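Local coordinates for protein manganese lipoxygenase (Gaeumannomyces graminis, PDB 5FX8) that oxidises linoleic and alpha-linolenic acids with molecular oxygen to 11S- and 13R-hydroperoxy fatty acids, using a catalytic manganese ion, at residues D270-L273 / A274-M277; R95-L98 / L99-D103. All blocks are in the same frame, centred on the assembly; numbering follows the deposited sequence.

Contact 1: residues D270-L273 / A274-M277; sequences DWLL and AKIM
Lys275, one helical turn after Trp271 on helix 268-305, sets its CG over one face of the indole. CG makes a CH-pi contact with the six-membered ring, 4.0 Å from Lys275 CG to the ring centroid and 23° off its normal, shifted toward the rim. CD and CE carry the lysine on toward the pyrrole nitrogen, with Trp271 NE1 3.3 Å from Lys275 CE. The indole reaches this position because CG of Trp271 lies anti to its backbone N (chi1 170°), while the lysine chain bends at chi3 (-70°) and runs aslant across the ring. Ala274 sets its methyl obliquely to the same indole, Trp271 CE3 to Ala274 CB 4.3 Å. Further round the helix, Leu272 CG packs on Ile276 CD1 at 4.4 Å, and Leu273 touches both Ile276 CB and the terminal methyl of Met277. Beneath these side chains the backbone makes four successive i to i+4 bonds, among them Lys275 N to Trp271 O at 3.0 Å. Strand 246-253 supplies Pro249 and Ile252 against the indole, and Ile252 also touches Ala274 and Lys275, which joins this helix to the five-stranded antiparallel sheet. Outside the helix, Asp161 OD1 accepts a hydrogen bond from Trp271 NE1 and forms a salt bridge with Lys275 NZ. One carboxylate oxygen thus serves both residues of the CH-pi pair: it satisfies the buried indole N-H, probably limits the rotation of the ring, and probably offsets the charge of a lysine held in a buried setting.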
ATOM      1  N   ASP A 270     -14.464  -5.203  30.558  1.00 24.32           N
ATOM      2  CA  ASP A 270     -13.049  -5.329  30.871  1.00 23.11           C
ATOM      3  C   ASP A 270     -12.335  -6.182  29.837  1.00 22.42           C
ATOM      4  O   ASP A 270     -11.241  -5.833  29.386  1.00 20.02           O
ATOM      5  CB  ASP A 270     -12.848  -5.917  32.256  1.00 27.26           C
ATOM      6  CG  ASP A 270     -13.164  -4.935  33.356  1.00 31.31           C
ATOM      7  OD1 ASP A 270     -13.326  -3.734  33.072  1.00 30.82           O
ATOM      8  OD2 ASP A 270     -13.249  -5.374  34.520  1.00 36.07           O
ATOM      9  N   TRP A 271     -12.925  -7.317  29.460  1.00 22.09           N
ATOM     10  CA  TRP A 271     -12.254  -8.178  28.499  1.00 19.98           C
ATOM     11  C   TRP A 271     -12.205  -7.511  27.147  1.00 19.44           C
ATOM     12  O   TRP A 271     -11.175  -7.550  26.468  1.00 21.79           O
ATOM     13  CB  TRP A 271     -12.947  -9.530  28.392  1.00 18.61           C
ATOM     14  CG  TRP A 271     -12.449 -10.382  27.257  1.00 15.95           C
ATOM     15  CD1 TRP A 271     -13.161 -10.769  26.186  1.00 18.80           C
ATOM     16  CD2 TRP A 271     -11.129 -10.925  27.076  1.00 18.48           C
ATOM     17  NE1 TRP A 271     -12.393 -11.536  25.338  1.00 19.59           N
ATOM     18  CE2 TRP A 271     -11.139 -11.647  25.861  1.00 17.47           C
ATOM     19  CE3 TRP A 271      -9.943 -10.876  27.815  1.00 14.97           C
ATOM     20  CZ2 TRP A 271     -10.026 -12.308  25.371  1.00 13.65           C
ATOM     21  CZ3 TRP A 271      -8.829 -11.550  27.327  1.00 16.16           C
ATOM     22  CH2 TRP A 271      -8.880 -12.255  26.121  1.00 14.55           C
ATOM     23  N   LEU A 272     -13.301  -6.873  26.752  1.00 19.28           N
ATOM     24  CA  LEU A 272     -13.294  -6.170  25.481  1.00 18.88           C
ATOM     25  C   LEU A 272     -12.221  -5.089  25.467  1.00 18.65           C
ATOM     26  O   LEU A 272     -11.487  -4.949  24.483  1.00 16.68           O
ATOM     27  CB  LEU A 272     -14.674  -5.597  25.198  1.00 17.55           C
ATOM     28  CG  LEU A 272     -14.804  -4.738  23.948  1.00 19.86           C
ATOM     29  CD1 LEU A 272     -14.374  -5.461  22.722  1.00 18.47           C
ATOM     30  CD2 LEU A 272     -16.215  -4.302  23.778  1.00 22.46           C
ATOM     31  N   LEU A 273     -12.062  -4.367  26.580  1.00 19.61           N
ATOM     32  CA  LEU A 273     -11.055  -3.315  26.640  1.00 17.51           C
ATOM     33  C   LEU A 273      -9.654  -3.888  26.638  1.00 16.32           C
ATOM     34  O   LEU A 273      -8.721  -3.248  26.149  1.00 16.02           O
ATOM     35  CB  LEU A 273     -11.252  -2.445  27.881  1.00 17.62           C
ATOM     36  CG  LEU A 273     -10.343  -1.213  27.929  1.00 17.48           C
ATOM     37  CD1 LEU A 273     -10.594  -0.354  26.732  1.00 14.54           C
ATOM     38  CD2 LEU A 273     -10.618  -0.435  29.156  1.00 20.93           C
ATOM     39  N   ALA A 274      -9.481  -5.072  27.208  1.00 16.26           N
ATOM     40  CA  ALA A 274      -8.181  -5.707  27.157  1.00 15.38           C
ATOM     41  C   ALA A 274      -7.821  -6.050  25.724  1.00 16.63           C
ATOM     42  O   ALA A 274      -6.684  -5.834  25.282  1.00 15.65           O
ATOM     43  CB  ALA A 274      -8.180  -6.944  28.036  1.00 15.71           C
ATOM     44  N   LYS A 275      -8.790  -6.561  24.972  1.00 17.51           N
ATOM     45  CA  LYS A 275      -8.508  -6.859  23.588  1.00 13.78           C
ATOM     46  C   LYS A 275      -8.223  -5.593  22.811  1.00 12.98           C
ATOM     47  O   LYS A 275      -7.384  -5.610  21.918  1.00 17.96           O
ATOM     48  CB  LYS A 275      -9.655  -7.633  22.965  1.00 13.16           C
ATOM     49  CG  LYS A 275      -9.780  -9.009  23.510  1.00 16.07           C
ATOM     50  CD  LYS A 275     -10.809  -9.771  22.734  1.00 15.97           C
ATOM     51  CE  LYS A 275     -12.196  -9.277  22.983  1.00 17.36           C
ATOM     52  NZ  LYS A 275     -13.094 -10.007  22.074  1.00 18.12           N
ATOM     53  N   ILE A 276      -8.884  -4.487  23.146  1.00 12.66           N
ATOM     54  CA  ILE A 276      -8.592  -3.229  22.470  1.00 12.69           C
ATOM     55  C   ILE A 276      -7.175  -2.754  22.788  1.00 13.82           C
ATOM     56  O   ILE A 276      -6.444  -2.299  21.894  1.00 21.24           O
ATOM     57  CB  ILE A 276      -9.640  -2.159  22.826  1.00 15.54           C
ATOM     58  CG1 ILE A 276     -11.011  -2.558  22.288  1.00 16.37           C
ATOM     59  CG2 ILE A 276      -9.279  -0.845  22.180  1.00 14.31           C
ATOM     60  CD1 ILE A 276     -12.091  -1.570  22.548  1.00 13.19           C
ATOM     61  N   MET A 277      -6.749  -2.862  24.047  1.00 14.07           N
ATOM     62  CA  MET A 277      -5.391  -2.440  24.371  1.00 15.43           C
ATOM     63  C   MET A 277      -4.359  -3.292  23.640  1.00 14.84           C
ATOM     64  O   MET A 277      -3.365  -2.772  23.102  1.00 22.14           O
ATOM     65  CB  MET A 277      -5.173  -2.489  25.879  1.00 15.27           C
ATOM     66  CG  MET A 277      -6.052  -1.539  26.618  1.00 16.44           C
ATOM     67  SD  MET A 277      -5.715  -1.452  28.385  1.00 35.95           S
ATOM     68  CE  MET A 277      -6.454  -2.941  29.009  1.00 16.73           C
TER

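Contact 2: residues R95-L98 / L99-D103; sequences RDVL and LWRQD
Arg101 turns CG anti to its own carbonyl carbon (chi1 -82°) and then runs extended from CG to NE, back along helix 86-124 toward Val97. Val97 in turn places CG1 anti to the backbone N (chi1 170°), and this methyl sits over one face of the Arg101 guanidinium, 3.7 Å from Val97 CG1 to Arg101 NH1. Leu98 CD1 approaches the same group at its edge, 4.3 Å from Arg101 NH1. The flat cation is therefore bordered by two aliphatic branches. Two residues back along the helix, Leu99 CD1 lies 4.2 Å from Arg95 CG, packing against the stem of that arginine. The Arg95 guanidinium grips Asp96 side-on in a salt bridge: Arg95 NE and NH2 both donate to Asp96 OD1, at 3.1 and 3.0 Å, and from the same face of the carboxylate. The second oxygen, Asp96 OD2, accepts from the backbone N of Tyr326, so both oxygens of this buried acid are engaged. Four i to i+4 bonds carry the backbone through the turn, with Leu99 N to Arg95 O at 3.0 Å. Trp100 directs its indole away from the preceding turn; its NE1 donates to Ser617 O, next to Val618, the C-terminal manganese ligand, which is consistent with Trp100 lying just outside the first shell of the metal. Along this turn helix 86-124 meets both helix 328-336, where Trp100 packs on Ile328 and Val331 and Val97 on Pro330, and the second subunit, whose Pro339 touches the indole and whose Asp344 forms a long, weak ion pair with Arg101 NE.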
ATOM      1  N   ARG A  95      14.518  10.588  -8.115  1.00 10.62           N
ATOM      2  CA  ARG A  95      13.619  10.055  -9.130  1.00  9.66           C
ATOM      3  C   ARG A  95      12.480   9.277  -8.498  1.00 10.37           C
ATOM      4  O   ARG A  95      11.323   9.426  -8.903  1.00 10.67           O
ATOM      5  CB  ARG A  95      14.383   9.164 -10.102  1.00  9.11           C
ATOM      6  CG  ARG A  95      13.488   8.504 -11.134  1.00 11.67           C
ATOM      7  CD  ARG A  95      14.071   7.202 -11.584  1.00 12.35           C
ATOM      8  NE  ARG A  95      14.271   6.292 -10.460  1.00 12.87           N
ATOM      9  CZ  ARG A  95      15.064   5.229 -10.507  1.00 14.35           C
ATOM     10  NH1 ARG A  95      15.741   4.959 -11.616  1.00 22.92           N
ATOM     11  NH2 ARG A  95      15.203   4.442  -9.451  1.00 17.15           N
ATOM     12  N   ASP A  96      12.791   8.454  -7.489  1.00 17.09           N
ATOM     13  CA  ASP A  96      11.758   7.674  -6.817  1.00  9.94           C
ATOM     14  C   ASP A  96      10.793   8.568  -6.062  1.00 10.20           C
ATOM     15  O   ASP A  96       9.590   8.312  -6.053  1.00 10.34           O
ATOM     16  CB  ASP A  96      12.384   6.671  -5.861  1.00  8.94           C
ATOM     17  CG  ASP A  96      12.926   5.468  -6.561  1.00 11.85           C
ATOM     18  OD1 ASP A  96      12.964   5.479  -7.792  1.00 15.21           O
ATOM     19  OD2 ASP A  96      13.346   4.509  -5.894  1.00  9.98           O
ATOM     20  N   VAL A  97      11.301   9.598  -5.391  1.00 10.22           N
ATOM     21  CA  VAL A  97      10.391  10.502  -4.712  1.00 10.20           C
ATOM     22  C   VAL A  97       9.478  11.202  -5.712  1.00 10.35           C
ATOM     23  O   VAL A  97       8.291  11.395  -5.452  1.00  9.87           O
ATOM     24  CB  VAL A  97      11.201  11.481  -3.838  1.00  9.51           C
ATOM     25  CG1 VAL A  97      10.313  12.610  -3.298  1.00  8.00           C
ATOM     26  CG2 VAL A  97      11.806  10.704  -2.716  1.00  8.49           C
ATOM     27  N   LEU A  98       9.997  11.556  -6.876  1.00 10.69           N
ATOM     28  CA  LEU A  98       9.152  12.164  -7.896  1.00 11.46           C
ATOM     29  C   LEU A  98       8.028  11.226  -8.344  1.00 12.20           C
ATOM     30  O   LEU A  98       6.851  11.621  -8.405  1.00 15.47           O
ATOM     31  CB  LEU A  98      10.025  12.549  -9.074  1.00 12.28           C
ATOM     32  CG  LEU A  98       9.656  13.836  -9.759  1.00 18.25           C
ATOM     33  CD1 LEU A  98       9.667  14.987  -8.743  1.00 19.14           C
ATOM     34  CD2 LEU A  98      10.664  14.038 -10.844  1.00 14.70           C
ATOM     35  N   LEU A  99       8.380   9.986  -8.685  1.00 11.06           N
ATOM     36  CA  LEU A  99       7.372   9.010  -9.077  1.00 11.50           C
ATOM     37  C   LEU A  99       6.330   8.814  -7.983  1.00 16.55           C
ATOM     38  O   LEU A  99       5.124   8.807  -8.253  1.00 22.20           O
ATOM     39  CB  LEU A  99       8.053   7.693  -9.428  1.00 10.09           C
ATOM     40  CG  LEU A  99       8.924   7.700 -10.677  1.00 11.33           C
ATOM     41  CD1 LEU A  99       9.802   6.448 -10.766  1.00 10.05           C
ATOM     42  CD2 LEU A  99       8.034   7.844 -11.881  1.00 10.57           C
ATOM     43  N   TRP A 100       6.777   8.677  -6.741  1.00 10.78           N
ATOM     44  CA  TRP A 100       5.861   8.533  -5.625  1.00 10.86           C
ATOM     45  C   TRP A 100       4.933   9.736  -5.490  1.00 11.50           C
ATOM     46  O   TRP A 100       3.732   9.567  -5.264  1.00 11.47           O
ATOM     47  CB  TRP A 100       6.670   8.317  -4.354  1.00 10.40           C
ATOM     48  CG  TRP A 100       5.891   7.759  -3.270  1.00  8.91           C
ATOM     49  CD1 TRP A 100       5.792   6.469  -2.943  1.00  8.09           C
ATOM     50  CD2 TRP A 100       5.079   8.483  -2.345  1.00  8.90           C
ATOM     51  NE1 TRP A 100       4.966   6.319  -1.867  1.00  8.28           N
ATOM     52  CE2 TRP A 100       4.514   7.542  -1.473  1.00  7.94           C
ATOM     53  CE3 TRP A 100       4.777   9.843  -2.165  1.00  8.64           C
ATOM     54  CZ2 TRP A 100       3.661   7.896  -0.440  1.00  7.52           C
ATOM     55  CZ3 TRP A 100       3.925  10.195  -1.142  1.00  8.83           C
ATOM     56  CH2 TRP A 100       3.372   9.222  -0.291  1.00  8.50           C
ATOM     57  N   ARG A 101       5.471  10.954  -5.596  1.00 12.25           N
ATOM     58  CA  ARG A 101       4.644  12.163  -5.584  1.00 13.06           C
ATOM     59  C   ARG A 101       3.531  12.086  -6.618  1.00 13.17           C
ATOM     60  O   ARG A 101       2.376  12.416  -6.332  1.00 14.43           O
ATOM     61  CB  ARG A 101       5.484  13.416  -5.880  1.00 12.84           C
ATOM     62  CG  ARG A 101       6.270  14.050  -4.761  1.00 12.31           C
ATOM     63  CD  ARG A 101       6.752  15.462  -5.156  1.00 11.47           C
ATOM     64  NE  ARG A 101       7.222  16.120  -3.948  1.00 10.98           N
ATOM     65  CZ  ARG A 101       8.494  16.314  -3.682  1.00 14.98           C
ATOM     66  NH1 ARG A 101       9.409  15.959  -4.581  1.00 21.40           N
ATOM     67  NH2 ARG A 101       8.856  16.879  -2.540  1.00 19.70           N
ATOM     68  N   GLN A 102       3.870  11.721  -7.854  1.00 14.11           N
ATOM     69  CA  GLN A 102       2.812  11.712  -8.850  1.00 12.87           C
ATOM     70  C   GLN A 102       1.835  10.569  -8.635  1.00 13.72           C
ATOM     71  O   GLN A 102       0.657  10.706  -8.977  1.00 12.73           O
ATOM     72  CB  GLN A 102       3.398  11.677 -10.248  1.00 15.71           C
ATOM     73  CG  GLN A 102       4.022  10.396 -10.634  1.00 21.80           C
ATOM     74  CD  GLN A 102       4.554  10.453 -12.031  1.00 33.76           C
ATOM     75  OE1 GLN A 102       4.666  11.534 -12.613  1.00 44.14           O
ATOM     76  NE2 GLN A 102       4.884   9.299 -12.589  1.00 24.89           N
ATOM     77  N   ASP A 103       2.275   9.472  -8.022  1.00 14.41           N
ATOM     78  CA  ASP A 103       1.409   8.337  -7.774  1.00 11.46           C
ATOM     79  C   ASP A 103       0.553   8.460  -6.523  1.00 11.93           C
ATOM     80  O   ASP A 103      -0.400   7.695  -6.401  1.00 12.33           O
ATOM     81  CB  ASP A 103       2.240   7.059  -7.695  1.00 11.14           C
ATOM     82  CG  ASP A 103       2.563   6.506  -9.058  1.00 17.93           C
ATOM     83  OD1 ASP A 103       2.230   7.192 -10.033  1.00 20.96           O
ATOM     84  OD2 ASP A 103       3.151   5.413  -9.179  1.00 19.18           O
TER

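Overall arrangement
Each contact lies within a single helix, between neighbouring turns, and the two helices are different long helices of the lipoxygenase fold. Contact 2 comes first along the chain, on helix 86-124, and contact 1 follows near the start of helix 268-305; their centres are 41 Å apart and their nearest atoms about 27 Å, with no touch. Contact 1 is buried beside the five-stranded antiparallel sheet, away from the metal, although its helix runs on to the manganese ligands His290 and His294. Contact 2 lies at the surface and against the second subunit, yet reaches the carboxyl-terminal end that supplies Val618. The two helices thus relate to the manganese centre differently, one by providing ligands, the other by packing against the C-terminal tail that ends in one.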